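Local coordinates for protein ABC transporter (Thermotoga maritima, PDB 1JI0) that binds ATP and probably hydrolyses it to drive a membrane transporter, one thought to carry branched-chain amino acids, at residues V2-L12 against G24-G32; D118-L129 against M147-R157. All coordinates share one frame; numbering follows the deposited sequence.

Contact 1: residues V2-L12 against G24-G32; sequences VSDIVLEVQSL and GIDLKVPRG. Residue 2 of segment 2-12 comes from a tag, linker or insertion.
Arg-31 turns its guanidinium side-on to a single backbone oxygen, so that NE and NH2 both donate to Ser-3 O, at 3.1 Å from NE and 3.2 Å from NH2. This clasp closes one end of an antiparallel strand pair in the beta-subdomain of the ABC ATPase fold, strands 7-10 and 25-30 running at 172° to each other. CG1 of Val-2, a residue from an insertion, lies over one face of the guanidinium, and Val-6 CG1 over the opposite one. The pair illustrates how bulges let a strand change course without losing its partner: Val-6 and Leu-7 both face Val-29 in a classic bulge, though their amides reach Val-29 O only weakly, and Ser-11 and Leu-12 both face Ile-25 in a G1 bulge. Between them the pairing is regular, Val-9 N donating to Leu-27 O over 2.8 Å.

The two faces differ. Leu-7, Val-9, Leu-12, Ile-25, Leu-27 and Val-29 point into the protein, Leu-7 reaching helix 45-52, which follows the ATP-binding loop. On the other face the Glu-8 chain, extended from a chi1 of -176°, lies alongside Lys-28; Glu-8 OE2 stands 3.3 Å from Lys-28 CE and 4.1 Å from Lys-28 NZ, too far for a salt bridge. The Glu-8 carboxylate also receives Gln-10 NE2 from above its plane. Replacing Glu-8 by an alanine would probably leave the Gln-10 amide without this acceptor and the Lys-28 ammonium without its nearby counter-charge. At the far end Asp-26 OD1 accepts the Ser-11 amide over 2.6 Å, nearly straight at 176°, while water 2 joins Asp-26 OD2 to Ser-11 OG.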
# COMPACT_ATOMS: atom_id res chain seq x y z
N VAL A 2 5.31 -1.21 20.31
CA VAL A 2 4.81 -0.18 19.40
C VAL A 2 6.00 0.73 19.14
O VAL A 2 6.58 1.27 20.07
CB VAL A 2 3.67 0.64 20.05
CG1 VAL A 2 3.07 1.60 19.03
CG2 VAL A 2 2.61 -0.30 20.58
N SER A 3 6.37 0.88 17.87
CA SER A 3 7.51 1.71 17.53
C SER A 3 7.17 2.95 16.72
O SER A 3 6.13 3.01 16.06
CB SER A 3 8.52 0.88 16.75
OG SER A 3 9.60 1.68 16.31
N ASP A 4 8.06 3.94 16.77
CA ASP A 4 7.88 5.15 15.99
C ASP A 4 8.14 4.77 14.52
O ASP A 4 7.76 5.49 13.60
CB ASP A 4 8.88 6.21 16.43
CG ASP A 4 8.90 7.40 15.49
OD1 ASP A 4 7.83 8.04 15.33
OD2 ASP A 4 9.97 7.69 14.92
N ILE A 5 8.81 3.64 14.32
CA ILE A 5 9.09 3.12 12.97
C ILE A 5 8.24 1.86 12.90
O ILE A 5 8.61 0.83 13.45
CB ILE A 5 10.60 2.74 12.79
CG1 ILE A 5 11.48 3.99 12.89
CG2 ILE A 5 10.81 2.06 11.42
CD1 ILE A 5 11.14 5.08 11.85
N VAL A 6 7.08 1.95 12.24
CA VAL A 6 6.19 0.80 12.16
C VAL A 6 6.78 -0.35 11.35
O VAL A 6 6.53 -1.52 11.66
CB VAL A 6 4.82 1.18 11.55
CG1 VAL A 6 4.17 2.26 12.39
CG2 VAL A 6 4.98 1.63 10.11
N LEU A 7 7.56 -0.03 10.33
CA LEU A 7 8.17 -1.07 9.52
C LEU A 7 9.57 -0.68 9.11
O LEU A 7 9.81 0.42 8.61
CB LEU A 7 7.34 -1.31 8.25
CG LEU A 7 7.87 -2.46 7.39
CD1 LEU A 7 7.39 -3.80 7.97
CD2 LEU A 7 7.37 -2.30 5.96
N GLU A 8 10.51 -1.59 9.35
CA GLU A 8 11.89 -1.36 8.96
C GLU A 8 12.42 -2.57 8.21
O GLU A 8 12.32 -3.70 8.70
CB GLU A 8 12.79 -1.08 10.17
CG GLU A 8 14.22 -0.74 9.75
CD GLU A 8 15.14 -0.47 10.92
OE1 GLU A 8 14.70 -0.61 12.08
OE2 GLU A 8 16.32 -0.12 10.68
N VAL A 9 12.96 -2.34 7.03
CA VAL A 9 13.52 -3.41 6.22
C VAL A 9 15.02 -3.20 6.27
O VAL A 9 15.49 -2.10 6.02
CB VAL A 9 13.03 -3.32 4.74
CG1 VAL A 9 13.71 -4.39 3.88
CG2 VAL A 9 11.52 -3.50 4.68
N GLN A 10 15.78 -4.23 6.63
CA GLN A 10 17.23 -4.10 6.71
C GLN A 10 17.93 -5.04 5.72
O GLN A 10 17.68 -6.24 5.74
CB GLN A 10 17.74 -4.41 8.12
CG GLN A 10 17.00 -3.68 9.23
CD GLN A 10 17.61 -3.94 10.60
OE1 GLN A 10 18.02 -5.06 10.91
NE2 GLN A 10 17.66 -2.90 11.42
N SER A 11 18.79 -4.47 4.89
CA SER A 11 19.56 -5.23 3.90
C SER A 11 18.80 -6.43 3.34
O SER A 11 19.30 -7.55 3.35
CB SER A 11 20.88 -5.70 4.52
OG SER A 11 21.62 -4.61 5.05
N LEU A 12 17.59 -6.17 2.86
CA LEU A 12 16.73 -7.22 2.31
C LEU A 12 17.22 -7.73 0.96
O LEU A 12 17.55 -6.96 0.07
CB LEU A 12 15.30 -6.70 2.16
CG LEU A 12 14.30 -7.60 1.41
CD1 LEU A 12 14.12 -8.91 2.15
CD2 LEU A 12 12.97 -6.88 1.25
N GLY A 24 19.55 -6.27 -1.37
CA GLY A 24 19.98 -5.59 -0.16
C GLY A 24 19.49 -4.17 0.04
O GLY A 24 20.28 -3.23 0.12
N ILE A 25 18.18 -3.99 0.15
CA ILE A 25 17.63 -2.65 0.33
C ILE A 25 17.28 -2.39 1.79
O ILE A 25 17.05 -3.32 2.57
CB ILE A 25 16.36 -2.45 -0.51
CG1 ILE A 25 15.30 -3.47 -0.09
CG2 ILE A 25 16.69 -2.58 -2.01
CD1 ILE A 25 13.93 -3.19 -0.64
N ASP A 26 17.25 -1.10 2.16
CA ASP A 26 16.89 -0.67 3.51
C ASP A 26 15.74 0.33 3.37
O ASP A 26 15.77 1.18 2.48
CB ASP A 26 18.07 0.04 4.19
CG ASP A 26 19.30 -0.84 4.29
OD1 ASP A 26 19.26 -1.87 5.00
OD2 ASP A 26 20.32 -0.49 3.66
N LEU A 27 14.74 0.23 4.23
CA LEU A 27 13.59 1.14 4.20
C LEU A 27 13.02 1.29 5.59
O LEU A 27 13.10 0.37 6.39
CB LEU A 27 12.44 0.59 3.36
CG LEU A 27 12.55 0.02 1.95
CD1 LEU A 27 11.26 -0.76 1.68
CD2 LEU A 27 12.75 1.12 0.94
N LYS A 28 12.42 2.44 5.86
CA LYS A 28 11.77 2.69 7.14
C LYS A 28 10.46 3.39 6.84
O LYS A 28 10.40 4.26 5.98
CB LYS A 28 12.64 3.57 8.04
CG LYS A 28 13.88 2.86 8.55
CD LYS A 28 14.57 3.70 9.62
CE LYS A 28 15.89 3.07 10.03
NZ LYS A 28 16.61 3.94 11.00
N VAL A 29 9.40 2.98 7.53
CA VAL A 29 8.09 3.61 7.35
C VAL A 29 7.68 4.12 8.73
O VAL A 29 7.22 3.35 9.57
CB VAL A 29 7.04 2.59 6.84
CG1 VAL A 29 5.74 3.30 6.52
CG2 VAL A 29 7.58 1.86 5.59
N PRO A 30 7.88 5.43 8.99
CA PRO A 30 7.54 6.03 10.29
C PRO A 30 6.04 6.08 10.56
O PRO A 30 5.24 6.23 9.63
CB PRO A 30 8.15 7.44 10.20
CG PRO A 30 9.26 7.29 9.15
CD PRO A 30 8.58 6.40 8.13
N ARG A 31 5.68 5.96 11.83
CA ARG A 31 4.30 5.98 12.26
C ARG A 31 3.60 7.25 11.79
O ARG A 31 4.16 8.35 11.90
CB ARG A 31 4.22 5.90 13.80
CG ARG A 31 2.80 6.03 14.39
CD ARG A 31 2.79 5.60 15.85
NE ARG A 31 3.29 4.23 15.98
CZ ARG A 31 2.58 3.14 15.68
NH1 ARG A 31 1.33 3.24 15.25
NH2 ARG A 31 3.14 1.93 15.76
N GLY A 32 2.40 7.10 11.24
CA GLY A 32 1.62 8.23 10.78
C GLY A 32 2.03 8.86 9.46
O GLY A 32 1.45 9.86 9.05
O HOH W 1 6.57 9.24 13.23
O HOH W 2 22.43 -2.26 3.85
O HOH W 3 20.99 -2.61 7.49

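Contact 2: residues D118-L129 against M147-R157; sequences DLEWIFSLFPRL and MLAIGRALMSR
From CB to CE, selenomethionine Met-147 runs along the CD1-CE1 edge of the Phe-126 ring, a flexible chain shaped to a flat group. Both belong to the helical subdomain of the ABC ATPase, where helix 142-154 begins in the LSGGQ-type signature motif. Met-147 CB lies 3.6 Å from Phe-126 CD1, and CG 4.0 Å from it. Bent at chi2 (-60°) and chi3, the chain carries SE to 3.5 Å from Phe-126 CE1 in an oblique Met-aromatic contact, then sets CE in the ring plane, at its edge. Met-147 O lies over one face and Leu-125 CB over the opposite one, both toward the rim, while Ile-150 CG2 meets CZ at the edge.

Farther along the antiparallel pair, Ile-122 CD1 fits against Gly-151 and meets Met-155 SE at 3.4 Å and Leu-154 CB at 3.8 Å. At the C-terminal end of segment 147-157, Arg-157 NH2 forms a salt bridge with Asp-118, donating to OD1 over 2.9 Å on its syn side, the two flat groups 81° apart; Arg-109 pairs with Asp-118 OD2. Helix 172-187 packs against Phe-126, Ile-150 and Leu-154, helix 98-103 against Leu-119 and Leu-148, and strand 83-86 touches Ala-149 and Ala-153 through Val-86.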
# COMPACT_ATOMS: atom_id res chain seq x y z
N ASP A 118 -16.28 3.34 11.62
CA ASP A 118 -15.41 3.08 10.48
C ASP A 118 -16.20 2.87 9.19
O ASP A 118 -15.81 3.34 8.13
CB ASP A 118 -14.53 1.86 10.73
CG ASP A 118 -13.48 2.10 11.78
OD1 ASP A 118 -13.11 3.28 12.00
OD2 ASP A 118 -13.01 1.12 12.40
N LEU A 119 -17.32 2.16 9.29
CA LEU A 119 -18.14 1.91 8.11
C LEU A 119 -18.69 3.22 7.56
O LEU A 119 -18.72 3.43 6.35
CB LEU A 119 -19.29 0.95 8.44
CG LEU A 119 -20.17 0.54 7.25
CD1 LEU A 119 -19.30 0.00 6.12
CD2 LEU A 119 -21.18 -0.51 7.69
N GLU A 120 -19.10 4.11 8.46
CA GLU A 120 -19.63 5.40 8.02
C GLU A 120 -18.51 6.29 7.51
O GLU A 120 -18.70 7.07 6.58
CB GLU A 120 -20.40 6.09 9.16
CG GLU A 120 -19.61 6.26 10.45
CD GLU A 120 -20.43 6.95 11.54
OE1 GLU A 120 -19.91 7.10 12.67
OE2 GLU A 120 -21.58 7.35 11.26
N TRP A 121 -17.33 6.17 8.12
CA TRP A 121 -16.19 6.97 7.69
C TRP A 121 -15.82 6.61 6.26
O TRP A 121 -15.48 7.47 5.46
CB TRP A 121 -14.98 6.74 8.60
CG TRP A 121 -13.73 7.41 8.10
CD1 TRP A 121 -13.60 8.71 7.69
CD2 TRP A 121 -12.44 6.81 7.93
NE1 TRP A 121 -12.31 8.96 7.27
CE2 TRP A 121 -11.58 7.81 7.41
CE3 TRP A 121 -11.92 5.53 8.17
CZ2 TRP A 121 -10.23 7.56 7.12
CZ3 TRP A 121 -10.58 5.29 7.89
CH2 TRP A 121 -9.75 6.30 7.37
N ILE A 122 -15.91 5.32 5.93
CA ILE A 122 -15.59 4.84 4.59
C ILE A 122 -16.63 5.33 3.59
O ILE A 122 -16.36 5.45 2.40
CB ILE A 122 -15.52 3.30 4.55
CG1 ILE A 122 -14.25 2.83 5.25
CG2 ILE A 122 -15.56 2.80 3.11
CD1 ILE A 122 -14.08 1.34 5.29
N PHE A 123 -17.83 5.61 4.10
CA PHE A 123 -18.92 6.10 3.27
C PHE A 123 -18.61 7.51 2.78
O PHE A 123 -18.84 7.83 1.61
CB PHE A 123 -20.22 6.09 4.08
CG PHE A 123 -20.81 4.72 4.25
CD1 PHE A 123 -21.64 4.43 5.34
CD2 PHE A 123 -20.56 3.71 3.31
CE1 PHE A 123 -22.20 3.17 5.49
CE2 PHE A 123 -21.12 2.45 3.46
CZ PHE A 123 -21.95 2.17 4.55
N SER A 124 -18.08 8.34 3.67
CA SER A 124 -17.72 9.70 3.30
C SER A 124 -16.49 9.70 2.39
O SER A 124 -16.32 10.60 1.57
CB SER A 124 -17.45 10.53 4.56
OG SER A 124 -16.42 9.96 5.34
N LEU A 125 -15.65 8.68 2.54
CA LEU A 125 -14.45 8.58 1.70
C LEU A 125 -14.81 8.07 0.31
O LEU A 125 -14.20 8.47 -0.68
CB LEU A 125 -13.44 7.61 2.32
CG LEU A 125 -12.76 8.01 3.63
CD1 LEU A 125 -11.94 6.84 4.15
CD2 LEU A 125 -11.88 9.22 3.40
N PHE A 126 -15.81 7.20 0.23
CA PHE A 126 -16.22 6.62 -1.05
C PHE A 126 -17.72 6.74 -1.29
O PHE A 126 -18.44 5.75 -1.26
CB PHE A 126 -15.83 5.15 -1.10
CG PHE A 126 -14.38 4.89 -0.87
CD1 PHE A 126 -13.43 5.29 -1.80
CD2 PHE A 126 -13.95 4.24 0.28
CE1 PHE A 126 -12.08 5.05 -1.59
CE2 PHE A 126 -12.60 4.00 0.50
CZ PHE A 126 -11.67 4.40 -0.44
N PRO A 127 -18.21 7.97 -1.55
CA PRO A 127 -19.63 8.18 -1.80
C PRO A 127 -20.19 7.21 -2.85
O PRO A 127 -21.26 6.63 -2.66
CB PRO A 127 -19.68 9.63 -2.26
CG PRO A 127 -18.58 10.25 -1.45
CD PRO A 127 -17.47 9.24 -1.59
N ARG A 128 -19.46 7.06 -3.94
CA ARG A 128 -19.86 6.18 -5.03
C ARG A 128 -20.09 4.74 -4.58
O ARG A 128 -20.91 4.02 -5.16
CB ARG A 128 -18.80 6.19 -6.14
CG ARG A 128 -18.70 7.51 -6.89
CD ARG A 128 -20.03 7.88 -7.51
NE ARG A 128 -19.88 8.83 -8.60
CZ ARG A 128 -19.23 8.56 -9.74
NH1 ARG A 128 -18.67 7.37 -9.92
NH2 ARG A 128 -19.16 9.49 -10.69
N LEU A 129 -19.36 4.31 -3.56
CA LEU A 129 -19.50 2.95 -3.06
C LEU A 129 -20.81 2.82 -2.28
O LEU A 129 -21.53 1.84 -2.43
CB LEU A 129 -18.30 2.58 -2.18
CG LEU A 129 -17.38 1.47 -2.69
CD1 LEU A 129 -17.04 1.68 -4.15
CD2 LEU A 129 -16.12 1.45 -1.84
N MSE A 147 -11.55 1.05 -5.26
CA MSE A 147 -11.97 1.77 -4.07
C MSE A 147 -12.56 0.80 -3.06
O MSE A 147 -12.44 1.00 -1.85
CB MSE A 147 -13.01 2.84 -4.43
CG MSE A 147 -12.51 3.86 -5.46
SE MSE A 147 -10.94 4.88 -4.88
CE MSE A 147 -11.78 6.61 -4.60
N LEU A 148 -13.19 -0.26 -3.56
CA LEU A 148 -13.79 -1.27 -2.69
C LEU A 148 -12.68 -2.06 -1.99
O LEU A 148 -12.76 -2.31 -0.79
CB LEU A 148 -14.69 -2.22 -3.51
CG LEU A 148 -15.42 -3.34 -2.74
CD1 LEU A 148 -16.07 -2.76 -1.51
CD2 LEU A 148 -16.46 -4.00 -3.62
N ALA A 149 -11.66 -2.44 -2.75
CA ALA A 149 -10.52 -3.18 -2.20
C ALA A 149 -9.88 -2.38 -1.07
O ALA A 149 -9.54 -2.93 -0.02
CB ALA A 149 -9.50 -3.46 -3.29
N ILE A 150 -9.72 -1.09 -1.29
CA ILE A 150 -9.14 -0.21 -0.28
C ILE A 150 -10.07 -0.12 0.93
O ILE A 150 -9.61 -0.10 2.07
CB ILE A 150 -8.89 1.22 -0.84
CG1 ILE A 150 -7.82 1.17 -1.93
CG2 ILE A 150 -8.48 2.16 0.28
CD1 ILE A 150 -7.61 2.48 -2.64
N GLY A 151 -11.37 -0.04 0.69
CA GLY A 151 -12.31 0.05 1.80
C GLY A 151 -12.27 -1.19 2.68
O GLY A 151 -12.31 -1.10 3.91
N ARG A 152 -12.20 -2.35 2.04
CA ARG A 152 -12.14 -3.62 2.77
C ARG A 152 -10.95 -3.64 3.72
O ARG A 152 -11.08 -4.03 4.88
CB ARG A 152 -12.05 -4.78 1.78
CG ARG A 152 -11.97 -6.16 2.44
CD ARG A 152 -12.13 -7.25 1.41
NE ARG A 152 -11.08 -7.24 0.40
CZ ARG A 152 -11.12 -7.93 -0.74
NH1 ARG A 152 -12.18 -8.68 -1.02
NH2 ARG A 152 -10.10 -7.88 -1.59
N ALA A 153 -9.80 -3.21 3.22
CA ALA A 153 -8.59 -3.18 4.04
C ALA A 153 -8.78 -2.25 5.23
O ALA A 153 -8.35 -2.55 6.35
CB ALA A 153 -7.40 -2.72 3.18
N LEU A 154 -9.44 -1.12 5.00
CA LEU A 154 -9.66 -0.16 6.08
C LEU A 154 -10.52 -0.73 7.21
O LEU A 154 -10.25 -0.47 8.38
CB LEU A 154 -10.32 1.11 5.54
CG LEU A 154 -9.43 2.07 4.75
CD1 LEU A 154 -10.25 3.29 4.32
CD2 LEU A 154 -8.27 2.50 5.62
N MSE A 155 -11.54 -1.51 6.86
CA MSE A 155 -12.41 -2.10 7.87
C MSE A 155 -11.68 -3.00 8.87
O MSE A 155 -12.23 -3.36 9.90
CB MSE A 155 -13.55 -2.88 7.21
CG MSE A 155 -14.58 -2.00 6.52
SE MSE A 155 -15.35 -0.66 7.70
CE MSE A 155 -15.67 -1.75 9.26
N SER A 156 -10.44 -3.36 8.57
CA SER A 156 -9.67 -4.21 9.47
C SER A 156 -8.82 -3.33 10.39
O SER A 156 -8.10 -3.84 11.23
CB SER A 156 -8.76 -5.16 8.69
OG SER A 156 -7.61 -4.50 8.21
N ARG A 157 -8.92 -2.02 10.20
CA ARG A 157 -8.16 -1.07 11.01
C ARG A 157 -6.67 -1.46 11.04
O ARG A 157 -6.09 -1.74 12.10
CB ARG A 157 -8.75 -1.02 12.42
CG ARG A 157 -8.16 0.04 13.33
CD ARG A 157 -9.07 0.33 14.52
NE ARG A 157 -10.25 1.10 14.13
CZ ARG A 157 -11.21 1.48 14.97
NH1 ARG A 157 -11.13 1.16 16.26
NH2 ARG A 157 -12.24 2.18 14.54
O HOH W 4 -10.23 3.26 12.66

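In the fold
Sheet pairing and helix packing divide the work between contact 1 and contact 2, whose centres lie 26 Å apart on opposite sides of the chain's centre. They share no secondary-structure element. Contact 1 is partly buried: backbone hydrogen bonds knit its strands, one face is apolar and buried, the other mixed, with charged side chains beside Ile-5 and Pro-30. In contact 2, mostly buried, the helices meet almost wholly through apolar side chains, and charge is confined to one end. Their surroundings differ too. Contact 1 lies near the nucleotide site without touching the ATP, the Ile-25 side chain being about 10 Å from it, whereas contact 2 belongs to the helical part of the ATPase.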